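PDB 1YAR: proteasome activator protein PA26, which caps the ends of the 20S proteasome as a ring-shaped 11S activator and probably opens its gated entrance to substrates. Local coordinates for residues T25-V30 and N216-N221; E32-G37 and T209-V214; C89-I94 and E125-T130; T96-R101 and A118-I123. One frame throughout, in Å; residues are numbered along the deposited sequence.

Contact 1: residues T25-V30 and N216-N221; sequences TSSFAV and NAYLLN
Ser27 and Tyr218 meet through their hydroxyls, Ser27 OG lying 2.6 Å from Tyr218 OH. The serine approaches the phenol ring obliquely at its hydroxyl end, and its CB also packs on the ring, 3.7 Å from Tyr218 CE1. Beside this polar pair runs an apolar one. Leu219 CD2 sits in the plane of the Phe28 ring, at its edge, 3.8 Å from Phe28 CE1, and the two side chains cross at about a right angle. Two torsions set up the polar meeting. Tyr218 sends CG anti to its backbone N (chi1 179°), which carries the ring straight across the gap, while Ser27 tucks OG between its own N and carbonyl carbon (chi1 48°). The backbones behind these groups belong to helix 24-57 and helix 183-226, two members of the antiparallel four-helix bundle that makes up a subunit of 11S activators; their short axes pass 11.0 Å apart at an angle of 142°, a gap that the Tyr218 ring spans. In the second shell Glu24 holds both hydroxyls: its OE2 is hydrogen-bonded to Tyr218 OH and its main-chain O to Ser27 OG. The buried phenol oxygen thus has two polar neighbours on one helical turn, which probably fixes the position of the ring. Farther out, Ile31 packs on both Tyr218 and Leu219, Arg11 of a neighbouring subunit makes a cation-pi contact with the Phe28 ring, and Leu14 of that subunit packs on Leu219.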
loop_
_atom_site.group_PDB
_atom_site.type_symbol
_atom_site.label_atom_id
_atom_site.label_comp_id
_atom_site.label_asym_id
_atom_site.label_seq_id
_atom_site.Cartn_x
_atom_site.Cartn_y
_atom_site.Cartn_z
ATOM N N THR O 25 21.269 97.735 -9.884
ATOM C CA THR O 25 21.179 98.828 -10.849
ATOM C C THR O 25 22.410 99.714 -10.819
ATOM O O THR O 25 22.888 100.127 -11.870
ATOM C CB THR O 25 19.893 99.664 -10.636
ATOM O OG1 THR O 25 18.763 98.827 -10.892
ATOM C CG2 THR O 25 19.781 100.741 -11.726
ATOM N N SER O 26 22.918 99.978 -9.617
ATOM C CA SER O 26 24.120 100.790 -9.428
ATOM C C SER O 26 25.336 100.160 -10.088
ATOM O O SER O 26 26.160 100.854 -10.682
ATOM C CB SER O 26 24.444 100.986 -7.944
ATOM O OG SER O 26 23.275 101.179 -7.173
ATOM N N SER O 27 25.465 98.844 -9.960
ATOM C CA SER O 27 26.608 98.178 -10.564
ATOM C C SER O 27 26.406 98.012 -12.061
ATOM O O SER O 27 27.327 98.269 -12.840
ATOM C CB SER O 27 26.878 96.842 -9.856
ATOM O OG SER O 27 25.681 96.105 -9.711
ATOM N N PHE O 28 25.197 97.619 -12.486
ATOM C CA PHE O 28 24.886 97.526 -13.921
ATOM C C PHE O 28 25.122 98.850 -14.646
ATOM O O PHE O 28 25.658 98.870 -15.747
ATOM C CB PHE O 28 23.449 97.037 -14.177
ATOM C CG PHE O 28 23.118 96.856 -15.636
ATOM C CD1 PHE O 28 23.860 95.982 -16.436
ATOM C CD2 PHE O 28 22.053 97.550 -16.215
ATOM C CE1 PHE O 28 23.578 95.807 -17.796
ATOM C CE2 PHE O 28 21.738 97.380 -17.579
ATOM C CZ PHE O 28 22.506 96.499 -18.378
ATOM N N ALA O 29 24.736 99.955 -14.018
ATOM C CA ALA O 29 24.965 101.273 -14.614
ATOM C C ALA O 29 26.457 101.532 -14.898
ATOM O O ALA O 29 26.803 102.173 -15.897
ATOM C CB ALA O 29 24.390 102.367 -13.712
ATOM N N VAL O 30 27.330 101.054 -14.008
ATOM C CA VAL O 30 28.772 101.192 -14.209
ATOM C C VAL O 30 29.194 100.389 -15.438
ATOM O O VAL O 30 29.898 100.888 -16.324
ATOM C CB VAL O 30 29.581 100.744 -12.945
ATOM C CG1 VAL O 30 31.075 100.628 -13.265
ATOM C CG2 VAL O 30 29.375 101.725 -11.780
ATOM N N ASN O 216 32.441 91.346 -19.150
ATOM C CA ASN O 216 32.049 89.957 -19.395
ATOM C C ASN O 216 31.762 89.203 -18.107
ATOM O O ASN O 216 30.728 88.545 -17.999
ATOM C CB ASN O 216 33.090 89.228 -20.263
ATOM C CG ASN O 216 32.710 87.779 -20.563
ATOM O OD1 ASN O 216 31.734 87.516 -21.276
ATOM N ND2 ASN O 216 33.524 86.833 -20.069
ATOM N N ALA O 217 32.669 89.293 -17.137
ATOM C CA ALA O 217 32.525 88.553 -15.885
ATOM C C ALA O 217 31.279 89.000 -15.109
ATOM O O ALA O 217 30.584 88.181 -14.521
ATOM C CB ALA O 217 33.740 88.741 -15.036
ATOM N N TYR O 218 31.015 90.306 -15.090
ATOM C CA TYR O 218 29.845 90.794 -14.349
ATOM C C TYR O 218 28.563 90.291 -15.000
ATOM O O TYR O 218 27.670 89.778 -14.324
ATOM C CB TYR O 218 29.833 92.333 -14.267
ATOM C CG TYR O 218 28.627 92.862 -13.522
ATOM C CD1 TYR O 218 28.671 93.060 -12.138
ATOM C CD2 TYR O 218 27.423 93.107 -14.194
ATOM C CE1 TYR O 218 27.544 93.526 -11.439
ATOM C CE2 TYR O 218 26.292 93.559 -13.507
ATOM C CZ TYR O 218 26.370 93.783 -12.146
ATOM O OH TYR O 218 25.268 94.236 -11.446
ATOM N N LEU O 219 28.467 90.448 -16.312
ATOM C CA LEU O 219 27.220 90.162 -17.022
ATOM C C LEU O 219 26.924 88.666 -17.053
ATOM O O LEU O 219 25.764 88.264 -17.067
ATOM C CB LEU O 219 27.244 90.761 -18.434
ATOM C CG LEU O 219 27.266 92.301 -18.493
ATOM C CD1 LEU O 219 27.525 92.752 -19.901
ATOM C CD2 LEU O 219 25.958 92.903 -17.996
ATOM N N LEU O 220 27.969 87.833 -17.025
ATOM C CA LEU O 220 27.733 86.389 -16.934
ATOM C C LEU O 220 27.359 85.915 -15.540
ATOM O O LEU O 220 26.700 84.876 -15.402
ATOM C CB LEU O 220 28.953 85.596 -17.406
ATOM C CG LEU O 220 29.306 85.738 -18.890
ATOM C CD1 LEU O 220 30.621 85.033 -19.118
ATOM C CD2 LEU O 220 28.198 85.205 -19.832
ATOM N N ASN O 221 27.798 86.642 -14.513
ATOM C CA ASN O 221 27.680 86.164 -13.130
ATOM C C ASN O 221 26.728 86.939 -12.214
ATOM O O ASN O 221 26.582 86.582 -11.040
ATOM C CB ASN O 221 29.065 86.131 -12.470
ATOM C CG ASN O 221 29.972 85.102 -13.108
ATOM O OD1 ASN O 221 29.748 83.879 -12.964
ATOM N ND2 ASN O 221 30.981 85.569 -13.836
#

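Contact 2: residues E32-G37 and T209-V214; sequences EEWAAG and TMVRAV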
loop_
_atom_site.group_PDB
_atom_site.type_symbol
_atom_site.label_atom_id
_atom_site.label_comp_id
_atom_site.label_asym_id
_atom_site.label_seq_id
_atom_site.Cartn_x
_atom_site.Cartn_y
_atom_site.Cartn_z
ATOM N N GLU O 32 27.426 99.399 -17.949
ATOM C CA GLU O 32 26.943 100.053 -19.161
ATOM C C GLU O 32 27.864 101.201 -19.589
ATOM O O GLU O 32 28.165 101.336 -20.766
ATOM C CB GLU O 32 25.542 100.593 -18.957
ATOM C CG GLU O 32 24.483 99.532 -18.802
ATOM C CD GLU O 32 23.096 100.146 -18.772
ATOM O OE1 GLU O 32 22.773 100.881 -17.794
ATOM O OE2 GLU O 32 22.340 99.890 -19.733
ATOM N N GLU O 33 28.282 102.016 -18.629
ATOM C CA GLU O 33 29.210 103.129 -18.871
ATOM C C GLU O 33 30.568 102.634 -19.374
ATOM O O GLU O 33 31.119 103.176 -20.324
ATOM C CB GLU O 33 29.359 103.988 -17.602
ATOM C CG GLU O 33 30.390 105.127 -17.676
ATOM C CD GLU O 33 30.180 106.094 -18.828
ATOM O OE1 GLU O 33 29.027 106.248 -19.314
ATOM O OE2 GLU O 33 31.186 106.706 -19.263
ATOM N N TRP O 34 31.083 101.567 -18.759
ATOM C CA TRP O 34 32.375 101.018 -19.144
ATOM C C TRP O 34 32.331 100.477 -20.559
ATOM O O TRP O 34 33.279 100.648 -21.316
ATOM C CB TRP O 34 32.806 99.909 -18.166
ATOM C CG TRP O 34 33.303 100.413 -16.851
ATOM C CD1 TRP O 34 33.423 101.717 -16.454
ATOM C CD2 TRP O 34 33.850 99.621 -15.777
ATOM N NE1 TRP O 34 33.941 101.783 -15.180
ATOM C CE2 TRP O 34 34.225 100.513 -14.743
ATOM C CE3 TRP O 34 34.049 98.236 -15.580
ATOM C CZ2 TRP O 34 34.792 100.076 -13.524
ATOM C CZ3 TRP O 34 34.602 97.795 -14.362
ATOM C CH2 TRP O 34 34.960 98.712 -13.352
ATOM N N ALA O 35 31.217 99.847 -20.923
ATOM C CA ALA O 35 31.100 99.212 -22.229
ATOM C C ALA O 35 31.075 100.224 -23.359
ATOM O O ALA O 35 31.407 99.893 -24.497
ATOM C CB ALA O 35 29.868 98.317 -22.289
ATOM N N ALA O 36 30.685 101.445 -23.026
ATOM C CA ALA O 36 30.457 102.488 -24.019
ATOM C C ALA O 36 31.492 103.606 -23.894
ATOM O O ALA O 36 32.598 103.502 -24.457
ATOM C CB ALA O 36 29.027 103.036 -23.888
ATOM N N GLY O 37 31.141 104.651 -23.142
ATOM C CA GLY O 37 31.977 105.846 -23.005
ATOM C C GLY O 37 33.380 105.636 -22.450
ATOM O O GLY O 37 34.320 106.302 -22.873
ATOM N N THR O 209 41.724 95.823 -21.959
ATOM C CA THR O 209 41.592 94.360 -21.795
ATOM C C THR O 209 40.930 94.005 -20.456
ATOM O O THR O 209 39.999 93.195 -20.433
ATOM C CB THR O 209 42.965 93.693 -21.895
ATOM O OG1 THR O 209 43.506 93.967 -23.187
ATOM C CG2 THR O 209 42.820 92.159 -21.838
ATOM N N MET O 210 41.407 94.605 -19.366
ATOM C CA MET O 210 40.833 94.360 -18.040
ATOM C C MET O 210 39.378 94.794 -17.973
ATOM O O MET O 210 38.508 94.019 -17.588
ATOM C CB MET O 210 41.631 95.058 -16.946
ATOM C CG MET O 210 42.786 94.226 -16.420
ATOM S SD MET O 210 42.427 92.835 -15.294
ATOM C CE MET O 210 40.729 92.333 -15.616
ATOM N N VAL O 211 39.115 96.033 -18.386
ATOM C CA VAL O 211 37.746 96.536 -18.424
ATOM C C VAL O 211 36.812 95.583 -19.197
ATOM O O VAL O 211 35.750 95.192 -18.683
ATOM C CB VAL O 211 37.698 98.024 -18.915
ATOM C CG1 VAL O 211 36.240 98.477 -19.144
ATOM C CG2 VAL O 211 38.327 98.931 -17.860
ATOM N N ARG O 212 37.217 95.161 -20.391
ATOM C CA ARG O 212 36.414 94.219 -21.179
ATOM C C ARG O 212 36.192 92.885 -20.443
ATOM O O ARG O 212 35.079 92.340 -20.450
ATOM C CB ARG O 212 37.031 93.985 -22.555
ATOM C CG ARG O 212 36.992 95.228 -23.444
ATOM C CD ARG O 212 37.452 95.018 -24.873
ATOM N NE ARG O 212 36.944 96.107 -25.712
ATOM C CZ ARG O 212 37.691 97.092 -26.201
ATOM N NH1 ARG O 212 39.013 97.115 -25.987
ATOM N NH2 ARG O 212 37.112 98.049 -26.939
ATOM N N ALA O 213 37.248 92.379 -19.801
ATOM C CA ALA O 213 37.167 91.132 -19.021
ATOM C C ALA O 213 36.148 91.274 -17.887
ATOM O O ALA O 213 35.400 90.339 -17.616
ATOM C CB ALA O 213 38.553 90.766 -18.438
ATOM N N VAL O 214 36.133 92.434 -17.220
ATOM C CA VAL O 214 35.191 92.675 -16.098
ATOM C C VAL O 214 33.727 92.823 -16.572
ATOM O O VAL O 214 32.807 92.282 -15.951
ATOM C CB VAL O 214 35.609 93.874 -15.184
ATOM C CG1 VAL O 214 34.591 94.098 -14.076
ATOM C CG2 VAL O 214 36.989 93.629 -14.520
#
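Trp34 turns its CG anti to its own carbonyl carbon (chi1 -76°), while Val211 and Val214 each set CG1 anti to the backbone N (chi1 172° and 178°), and these choices bring two valine methyls against one indole. Val211 CG1 reaches the root of the tryptophan side chain, 3.8 Å from Trp34 CB, and approaches the ring system obliquely, with Trp34 CE3 4.2 Å away. One turn later Val214 CG1 meets the rim of the six-membered ring: it lies in the plane of the indole, at its edge, 3.7 Å from Trp34 CZ3. The indole is therefore met along one flank, from its base to its rim, by neighbouring turns of a single helix. Here helix 24-57 packs on helix 183-226 in the interior of the four-helix bundle, and the nearest CA atoms, those of Trp34 and Val211, are 7.0 Å apart. The contact across this pair is purely apolar, all three side chains being buried. What polarity the indole has is met elsewhere, for Trp34 NE1 is hydrogen-bonded to Gln90 OE1 on helix 71-99. Ala91 and Ile94 of that helix and Leu126 of helix 111-130 also touch the ring, bringing all four helices of the bundle to this one side chain. Trp34 itself opens a wider, pi-type turn, residues 34-37.

Contact 3: residues C89-I94 and E125-T130; sequences CQAETI and ELEIKT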
loop_
_atom_site.group_PDB
_atom_site.type_symbol
_atom_site.label_atom_id
_atom_site.label_comp_id
_atom_site.label_asym_id
_atom_site.label_seq_id
_atom_site.Cartn_x
_atom_site.Cartn_y
_atom_site.Cartn_z
ATOM N N CYS O 89 36.666 104.787 -8.906
ATOM C CA CYS O 89 35.446 105.045 -8.135
ATOM C C CYS O 89 34.257 104.193 -8.619
ATOM O O CYS O 89 33.439 103.739 -7.823
ATOM C CB CYS O 89 35.125 106.560 -8.106
ATOM S SG CYS O 89 36.373 107.535 -7.213
ATOM N N GLN O 90 34.172 103.963 -9.922
ATOM C CA GLN O 90 33.148 103.094 -10.489
ATOM C C GLN O 90 33.349 101.627 -10.045
ATOM O O GLN O 90 32.388 100.943 -9.704
ATOM C CB GLN O 90 33.159 103.229 -12.005
ATOM C CG GLN O 90 32.489 104.569 -12.440
ATOM C CD GLN O 90 32.939 105.092 -13.788
ATOM O OE1 GLN O 90 33.781 104.495 -14.468
ATOM N NE2 GLN O 90 32.374 106.247 -14.179
ATOM N N ALA O 91 34.601 101.173 -10.027
ATOM C CA ALA O 91 34.922 99.825 -9.507
ATOM C C ALA O 91 34.487 99.643 -8.045
ATOM O O ALA O 91 33.999 98.577 -7.658
ATOM C CB ALA O 91 36.401 99.554 -9.647
ATOM N N GLU O 92 34.661 100.689 -7.232
ATOM C CA GLU O 92 34.283 100.630 -5.820
ATOM C C GLU O 92 32.774 100.508 -5.625
ATOM O O GLU O 92 32.327 99.884 -4.667
ATOM C CB GLU O 92 34.832 101.832 -5.052
ATOM C CG GLU O 92 36.355 101.844 -4.921
ATOM C CD GLU O 92 36.888 100.861 -3.891
ATOM O OE1 GLU O 92 36.119 100.345 -3.054
ATOM O OE2 GLU O 92 38.110 100.599 -3.910
ATOM N N THR O 93 31.995 101.098 -6.538
ATOM C CA THR O 93 30.550 100.904 -6.551
ATOM C C THR O 93 30.221 99.430 -6.765
ATOM O O THR O 93 29.402 98.869 -6.032
ATOM C CB THR O 93 29.925 101.790 -7.644
ATOM O OG1 THR O 93 30.140 103.162 -7.281
ATOM C CG2 THR O 93 28.402 101.618 -7.712
ATOM N N ILE O 94 30.852 98.797 -7.756
ATOM C CA ILE O 94 30.584 97.368 -7.990
ATOM C C ILE O 94 31.003 96.545 -6.780
ATOM O O ILE O 94 30.280 95.650 -6.355
ATOM C CB ILE O 94 31.240 96.827 -9.263
ATOM C CG1 ILE O 94 30.801 97.644 -10.485
ATOM C CG2 ILE O 94 30.841 95.340 -9.434
ATOM C CD1 ILE O 94 31.549 97.301 -11.781
ATOM N N GLU O 125 42.135 93.284 -8.626
ATOM C CA GLU O 125 43.253 93.320 -9.575
ATOM C C GLU O 125 43.188 94.573 -10.449
ATOM O O GLU O 125 44.201 95.231 -10.677
ATOM C CB GLU O 125 43.272 92.078 -10.482
ATOM C CG GLU O 125 44.587 91.924 -11.264
ATOM C CD GLU O 125 44.573 90.809 -12.308
ATOM O OE1 GLU O 125 43.639 89.965 -12.301
ATOM O OE2 GLU O 125 45.492 90.788 -13.162
ATOM N N LEU O 126 41.999 94.892 -10.944
ATOM C CA LEU O 126 41.813 96.138 -11.692
ATOM C C LEU O 126 42.264 97.356 -10.884
ATOM O O LEU O 126 43.029 98.183 -11.383
ATOM C CB LEU O 126 40.358 96.288 -12.159
ATOM C CG LEU O 126 39.907 97.655 -12.694
ATOM C CD1 LEU O 126 40.622 97.974 -13.994
ATOM C CD2 LEU O 126 38.396 97.657 -12.915
ATOM N N GLU O 127 41.800 97.461 -9.641
ATOM C CA GLU O 127 42.071 98.651 -8.827
ATOM C C GLU O 127 43.494 98.750 -8.320
ATOM O O GLU O 127 44.088 99.836 -8.332
ATOM C CB GLU O 127 41.120 98.706 -7.627
ATOM C CG GLU O 127 39.664 98.881 -7.993
ATOM C CD GLU O 127 38.831 99.212 -6.769
ATOM O OE1 GLU O 127 39.339 99.938 -5.902
ATOM O OE2 GLU O 127 37.688 98.746 -6.653
ATOM N N ILE O 128 44.034 97.622 -7.865
ATOM C CA ILE O 128 45.350 97.603 -7.236
ATOM C C ILE O 128 46.466 97.462 -8.280
ATOM O O ILE O 128 47.441 98.222 -8.275
ATOM C CB ILE O 128 45.440 96.460 -6.184
ATOM C CG1 ILE O 128 44.340 96.576 -5.109
ATOM C CG2 ILE O 128 46.840 96.376 -5.573
ATOM C CD1 ILE O 128 44.143 97.948 -4.511
ATOM N N LYS O 129 46.321 96.494 -9.174
ATOM C CA LYS O 129 47.379 96.208 -10.119
ATOM C C LYS O 129 47.273 97.034 -11.399
ATOM O O LYS O 129 48.210 97.751 -11.725
ATOM C CB LYS O 129 47.451 94.717 -10.432
ATOM C CG LYS O 129 47.769 93.860 -9.222
ATOM C CD LYS O 129 47.770 92.393 -9.621
ATOM C CE LYS O 129 48.218 91.477 -8.482
ATOM N NZ LYS O 129 48.079 90.030 -8.905
ATOM N N THR O 130 46.149 96.936 -12.112
ATOM C CA THR O 130 46.006 97.601 -13.417
ATOM C C THR O 130 46.105 99.133 -13.286
ATOM O O THR O 130 46.776 99.783 -14.104
ATOM C CB THR O 130 44.673 97.215 -14.079
ATOM O OG1 THR O 130 44.478 95.800 -13.981
ATOM C CG2 THR O 130 44.693 97.481 -15.590
#
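Ala91 fits its methyl against Glu127, at the place where helix 71-99 and helix 111-130, antiparallel neighbours in the four-helix bundle of the PA28 family, come together. Their short axes approach to 10.2 Å and run at 144°, and the small alanine lets the glutamate lie close over it: Ala91 CB is 3.7 Å from Glu127 CG and 3.4 Å from Glu127 OE2. A looser touch on Leu126 CD2, 4.3 Å from Ala91 CB, extends the apolar patch toward the bundle interior. Glu92, the next residue, brings a second acid to the first. Its chain bends at chi2 (-76°), whereas that of Glu127 runs extended beyond CG, and by these two routes the carboxylates meet with their planes 75° apart. Two buried acids so placed would repel if both were ionised; burial and the neighbouring acid would raise a pKa, so one of the two probably holds a proton. Their setting is an interface between subunits. Both oxygens of Glu92 are also hydrogen-bonded to a neighbouring subunit, OE1 to its Thr209 OG1 and OE2 to its His206 ND1, and the same histidine packs on Glu127. Glu127 sits within a wider, pi-type turn spanning 125-130, where Glu125 O accepts from the N atoms of both Lys129 and Thr130. At the centre of the contact, Glu92 OE2 stands only 2.4 Å from Glu127 OE1.

Contact 4: residues T96-R101 and A118-I123; sequences TVIAIR and AVLKII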
loop_
_atom_site.group_PDB
_atom_site.type_symbol
_atom_site.label_atom_id
_atom_site.label_comp_id
_atom_site.label_asym_id
_atom_site.label_seq_id
_atom_site.Cartn_x
_atom_site.Cartn_y
_atom_site.Cartn_z
ATOM N N THR O 96 31.167 97.398 -3.695
ATOM C CA THR O 96 30.209 97.604 -2.607
ATOM C C THR O 96 28.962 96.751 -2.807
ATOM O O THR O 96 28.517 96.100 -1.884
ATOM C CB THR O 96 29.826 99.100 -2.514
ATOM O OG1 THR O 96 30.969 99.831 -2.084
ATOM C CG2 THR O 96 28.799 99.337 -1.380
ATOM N N VAL O 97 28.416 96.766 -4.018
ATOM C CA VAL O 97 27.195 96.005 -4.344
ATOM C C VAL O 97 27.394 94.518 -4.020
ATOM O O VAL O 97 26.526 93.854 -3.409
ATOM C CB VAL O 97 26.820 96.188 -5.820
ATOM C CG1 VAL O 97 25.764 95.170 -6.268
ATOM C CG2 VAL O 97 26.341 97.628 -6.088
ATOM N N ILE O 98 28.552 93.996 -4.408
ATOM C CA ILE O 98 28.885 92.603 -4.054
ATOM C C ILE O 98 29.165 92.399 -2.555
ATOM O O ILE O 98 28.544 91.541 -1.908
ATOM C CB ILE O 98 30.059 92.093 -4.924
ATOM C CG1 ILE O 98 29.709 92.242 -6.410
ATOM C CG2 ILE O 98 30.362 90.639 -4.580
ATOM C CD1 ILE O 98 30.923 92.123 -7.343
ATOM N N ALA O 99 30.085 93.182 -1.997
ATOM C CA ALA O 99 30.558 92.947 -0.635
ATOM C C ALA O 99 29.458 93.005 0.423
ATOM O O ALA O 99 29.498 92.258 1.408
ATOM C CB ALA O 99 31.700 93.895 -0.270
ATOM N N ILE O 100 28.471 93.872 0.223
ATOM C CA ILE O 100 27.364 93.968 1.178
ATOM C C ILE O 100 26.310 92.868 0.981
ATOM O O ILE O 100 25.290 92.864 1.681
ATOM C CB ILE O 100 26.698 95.405 1.157
ATOM C CG1 ILE O 100 25.969 95.645 -0.173
ATOM C CG2 ILE O 100 27.756 96.470 1.394
ATOM C CD1 ILE O 100 25.307 97.066 -0.302
ATOM N N ARG O 101 26.525 91.966 0.018
ATOM C CA ARG O 101 25.654 90.784 -0.131
ATOM C C ARG O 101 26.378 89.444 0.063
ATOM O O ARG O 101 25.828 88.376 -0.224
ATOM C CB ARG O 101 24.931 90.813 -1.475
ATOM C CG ARG O 101 23.973 91.981 -1.623
ATOM C CD ARG O 101 23.434 92.170 -3.032
ATOM N NE ARG O 101 22.372 93.186 -3.056
ATOM C CZ ARG O 101 22.557 94.505 -3.099
ATOM N NH1 ARG O 101 23.785 95.032 -3.137
ATOM N NH2 ARG O 101 21.491 95.312 -3.107
ATOM N N ALA O 118 35.338 85.469 -6.628
ATOM C CA ALA O 118 36.033 85.498 -7.916
ATOM C C ALA O 118 35.891 86.850 -8.634
ATOM O O ALA O 118 36.878 87.392 -9.166
ATOM C CB ALA O 118 35.567 84.368 -8.806
ATOM N N VAL O 119 34.685 87.416 -8.634
ATOM C CA VAL O 119 34.508 88.742 -9.283
ATOM C C VAL O 119 35.165 89.870 -8.456
ATOM O O VAL O 119 35.791 90.785 -9.016
ATOM C CB VAL O 119 33.030 89.026 -9.662
ATOM C CG1 VAL O 119 32.888 90.429 -10.292
ATOM C CG2 VAL O 119 32.507 87.957 -10.624
ATOM N N LEU O 120 35.104 89.771 -7.131
ATOM C CA LEU O 120 35.792 90.736 -6.277
ATOM C C LEU O 120 37.306 90.690 -6.508
ATOM O O LEU O 120 37.967 91.724 -6.506
ATOM C CB LEU O 120 35.470 90.494 -4.805
ATOM C CG LEU O 120 34.081 90.973 -4.350
ATOM C CD1 LEU O 120 33.759 90.432 -2.972
ATOM C CD2 LEU O 120 34.009 92.512 -4.380
ATOM N N LYS O 121 37.840 89.484 -6.706
ATOM C CA LYS O 121 39.258 89.306 -7.013
ATOM C C LYS O 121 39.678 90.051 -8.291
ATOM O O LYS O 121 40.693 90.755 -8.283
ATOM C CB LYS O 121 39.616 87.806 -7.120
ATOM C CG LYS O 121 41.116 87.558 -7.332
ATOM C CD LYS O 121 41.448 86.064 -7.473
ATOM C CE LYS O 121 42.978 85.867 -7.419
ATOM N NZ LYS O 121 43.400 84.629 -8.156
ATOM N N ILE O 122 38.907 89.915 -9.369
ATOM C CA ILE O 122 39.266 90.589 -10.624
ATOM C C ILE O 122 39.071 92.110 -10.545
ATOM O O ILE O 122 39.797 92.862 -11.192
ATOM C CB ILE O 122 38.556 89.985 -11.871
ATOM C CG1 ILE O 122 37.119 90.482 -12.001
ATOM C CG2 ILE O 122 38.625 88.468 -11.867
ATOM C CD1 ILE O 122 36.482 90.146 -13.334
ATOM N N ILE O 123 38.106 92.558 -9.747
ATOM C CA ILE O 123 37.941 94.011 -9.529
ATOM C C ILE O 123 39.072 94.560 -8.669
ATOM O O ILE O 123 39.608 95.630 -8.956
ATOM C CB ILE O 123 36.557 94.385 -8.982
ATOM C CG1 ILE O 123 35.491 93.969 -10.000
ATOM C CG2 ILE O 123 36.430 95.912 -8.906
ATOM C CD1 ILE O 123 34.090 93.988 -9.455
#
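Ile98 is the single residue through which segment 96-101 makes its close contacts with segment 118-123, joining the end of helix 71-99 to helix 111-130 within the four-helix bundle. The tight part lies at its branch point. Ile98 CG2 rests 3.7 Å from Leu120 CG and 3.8 Å from Leu120 CD1, and Leu120 CD2 comes to 4.0 Å from Ile98 CB, so that the fork of the leucine embraces the short branch of the isoleucine. The two side chains lie alongside, pointing opposite ways. The long branch of Ile98 leaves beside the backbone N (chi1 -56°) and continues extended, which carries CD1 away from Leu120 toward a looser set of contacts: Val119 CG1 at 3.9 Å, met at about a right angle, and Ile123 CD1 at 4.2 Å. Packing slackens further at Ala99, which is buried although Ala99 CB stays 4.9 Å from Leu120 CD2, and Ala213 of a neighbouring subunit packs on it. On the back of helix 111-130, away from Ile98, Lys121 extends into solvent. Past Ala99 the chain leaves its helix, and Arg101 folds back over the last turn. Its NH1 serves two main-chain oxygens, those of Val97 and Tyr22, while NH2 bonds to Arg19 O, tying the helix end to the N-terminal part of the chain. The bond from Arg101 NH1 to Val97 O is 3.0 Å long and fairly straight at 158°, lies in the guanidinium plane, and meets a carbonyl lone pair.

In the fold
After the short helix 11-21 the chain enters helix 24-57, whose first turns supply one side of contact 1 and then of contact 2; both wait for helix 183-226, near the C terminus, to close their loops. Contact 2 is nested inside contact 1. Within both lies the shorter hairpin of helices 71-99 and 111-130, closed by contact 3 with contact 4 nested inside it, so no loop crosses another. The two helix pairs are joined to each other: Val30 packs on Ile94, Ala217 on Ile122, and Val214 on Ile122 and Ile123. Contacts 1 and 2 touch one neighbouring subunit, contact 3 touches another, and contact 4 touches both, as expected in a ring.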